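Local coordinates for phist (Plasmodium falciparum, PDB 4JLE), which binds the virulence factor PfEMP1, probably through the intracellular ATS domain of PfEMP1, and travels with it to knobs on the infected erythrocyte surface, at the interface of chains A and B. Numbering follows the deposited sequence. Chains: chain A/B, Phist.

The interface of chains A and B. Residues chain A 107, 111, 115-116, 120; chain B 35, 40, 43-44, 110.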
# COMPACT_ATOMS: atom_id res chain seq x y z
N PHE A 107 9.53 2.09 13.28
CA PHE A 107 10.14 3.41 13.31
C PHE A 107 9.91 4.10 14.66
O PHE A 107 10.88 4.54 15.28
CB PHE A 107 9.66 4.30 12.14
CG PHE A 107 10.16 5.74 12.23
CD1 PHE A 107 9.42 6.71 12.91
CD2 PHE A 107 11.40 6.11 11.72
CE1 PHE A 107 9.90 8.02 13.06
CE2 PHE A 107 11.87 7.42 11.86
CZ PHE A 107 11.12 8.37 12.53
N ASN A 111 12.92 4.69 17.68
CA ASN A 111 13.32 6.11 17.71
C ASN A 111 13.48 6.55 19.19
O ASN A 111 12.73 6.06 20.05
CB ASN A 111 12.30 6.99 16.92
CG ASN A 111 12.70 8.44 16.64
OD1 ASN A 111 13.84 8.76 16.28
ND2 ASN A 111 11.75 9.36 16.76
N CYS A 115 15.51 14.41 20.67
CA CYS A 115 16.25 14.76 19.48
C CYS A 115 16.45 16.27 19.43
O CYS A 115 15.59 17.03 19.88
CB CYS A 115 15.55 14.24 18.23
SG CYS A 115 16.43 14.58 16.69
N GLU A 116 17.56 16.72 18.84
CA GLU A 116 17.80 18.15 18.61
C GLU A 116 16.71 18.65 17.65
O GLU A 116 16.54 18.07 16.58
CB GLU A 116 19.22 18.38 18.03
CG GLU A 116 19.72 19.80 18.23
CD GLU A 116 20.85 20.30 17.34
OE1 GLU A 116 21.13 19.67 16.29
OE2 GLU A 116 21.42 21.36 17.68
N PHE A 120 15.60 17.63 13.61
CA PHE A 120 14.24 17.15 13.35
C PHE A 120 13.59 18.00 12.24
O PHE A 120 12.99 17.43 11.34
CB PHE A 120 13.40 17.18 14.63
CG PHE A 120 11.96 16.78 14.38
CD1 PHE A 120 11.62 15.44 14.20
CD2 PHE A 120 10.97 17.74 14.29
CE1 PHE A 120 10.29 15.08 13.93
CE2 PHE A 120 9.64 17.37 14.04
CZ PHE A 120 9.31 16.04 13.87
N ILE B 35 13.44 18.32 21.08
CA ILE B 35 12.08 17.90 20.83
C ILE B 35 11.98 16.44 21.30
O ILE B 35 12.85 15.62 20.97
CB ILE B 35 11.61 18.14 19.36
CG1 ILE B 35 10.08 17.88 19.20
CG2 ILE B 35 12.48 17.39 18.30
CD1 ILE B 35 9.47 18.40 17.84
N MET B 40 7.33 14.59 18.35
CA MET B 40 7.79 14.05 17.06
C MET B 40 6.74 13.15 16.45
O MET B 40 6.50 13.22 15.25
CB MET B 40 9.11 13.27 17.23
CG MET B 40 10.32 14.18 17.61
SD MET B 40 11.88 13.24 17.49
CE MET B 40 12.16 12.73 19.24
N ILE B 43 3.74 15.24 15.19
CA ILE B 43 4.08 15.88 13.92
C ILE B 43 4.08 14.84 12.77
O ILE B 43 3.55 15.13 11.70
CB ILE B 43 5.45 16.67 14.00
CG1 ILE B 43 5.33 17.91 14.91
CG2 ILE B 43 5.92 17.13 12.60
CD1 ILE B 43 6.68 18.49 15.39
N PHE B 44 4.63 13.64 13.01
CA PHE B 44 4.67 12.64 11.96
C PHE B 44 3.28 12.12 11.64
O PHE B 44 3.01 11.86 10.47
CB PHE B 44 5.65 11.49 12.28
CG PHE B 44 7.11 11.83 12.00
CD1 PHE B 44 7.50 12.34 10.76
CD2 PHE B 44 8.10 11.60 12.95
CE1 PHE B 44 8.85 12.65 10.50
CE2 PHE B 44 9.44 11.88 12.68
CZ PHE B 44 9.81 12.41 11.46
N LEU B 110 17.81 10.77 12.83
CA LEU B 110 17.38 11.25 14.15
C LEU B 110 17.93 10.44 15.31
O LEU B 110 17.70 10.78 16.47
CB LEU B 110 15.82 11.28 14.22
CG LEU B 110 15.09 12.22 13.23
CD1 LEU B 110 13.63 11.98 13.28
CD2 LEU B 110 15.35 13.68 13.52
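A:Cys115 and B:Ile35 pair as a small antiparallel beta bridge between the two chains. Their backbones exchange two hydrogen bonds. A:Cys115 N donates to B:Ile35 O at 2.9 Å. B:Ile35 N donates to A:Cys115 O at 2.8 Å.

Most of the remaining contact is apolar, centred on A:Phe120. Its CG lies anti to the backbone N (chi1 176°), and the ring projects among B:Ile35, B:Met40, B:Ile43 and B:Phe44. The ring edge atom CE2 of A:Phe120 meets the delta-methyl CD1 of B:Ile43 at 3.4 Å. B:Ile35 crosses A:Phe120 at about a right angle, its CG2 near CB and its CD1 near CD2 and CE2. B:Met40 lays its CG against CE1 of A:Phe120 at 3.8 Å. Its chain then bends at chi3 (-97°), and the terminal methyl CE meets CB of A:Cys115. The thiol SG of A:Cys115 packs 3.5 Å from the methyl CD2 of B:Leu110, which also touches CA of A:Phe120. B:Leu110 CB lies beside the amide oxygen OD1 of A:Asn111.

The aromatic contacts are edge-to-face. The CE1 and CZ rim of A:Phe120 stands over one face of B:Phe44, toward the rim, with the planes at 73°. A:Phe107, almost perpendicular to B:Phe44, turns its CE1 and CZ edge to the opposite face, displaced toward CE2. The B:Phe44 ring thus lies between two rings of chain A.

Two-fold symmetry repeats the contact, though the structure alone does not show that the dimer is biological. The patch joins strand 114-116 and the start of helix 117-165 of chain A to strand 34-36 and the start of helix 37-72 of chain B. The C-terminal ends of helix 77-110 from both chains flank it, at one end of the helical PHIST domain.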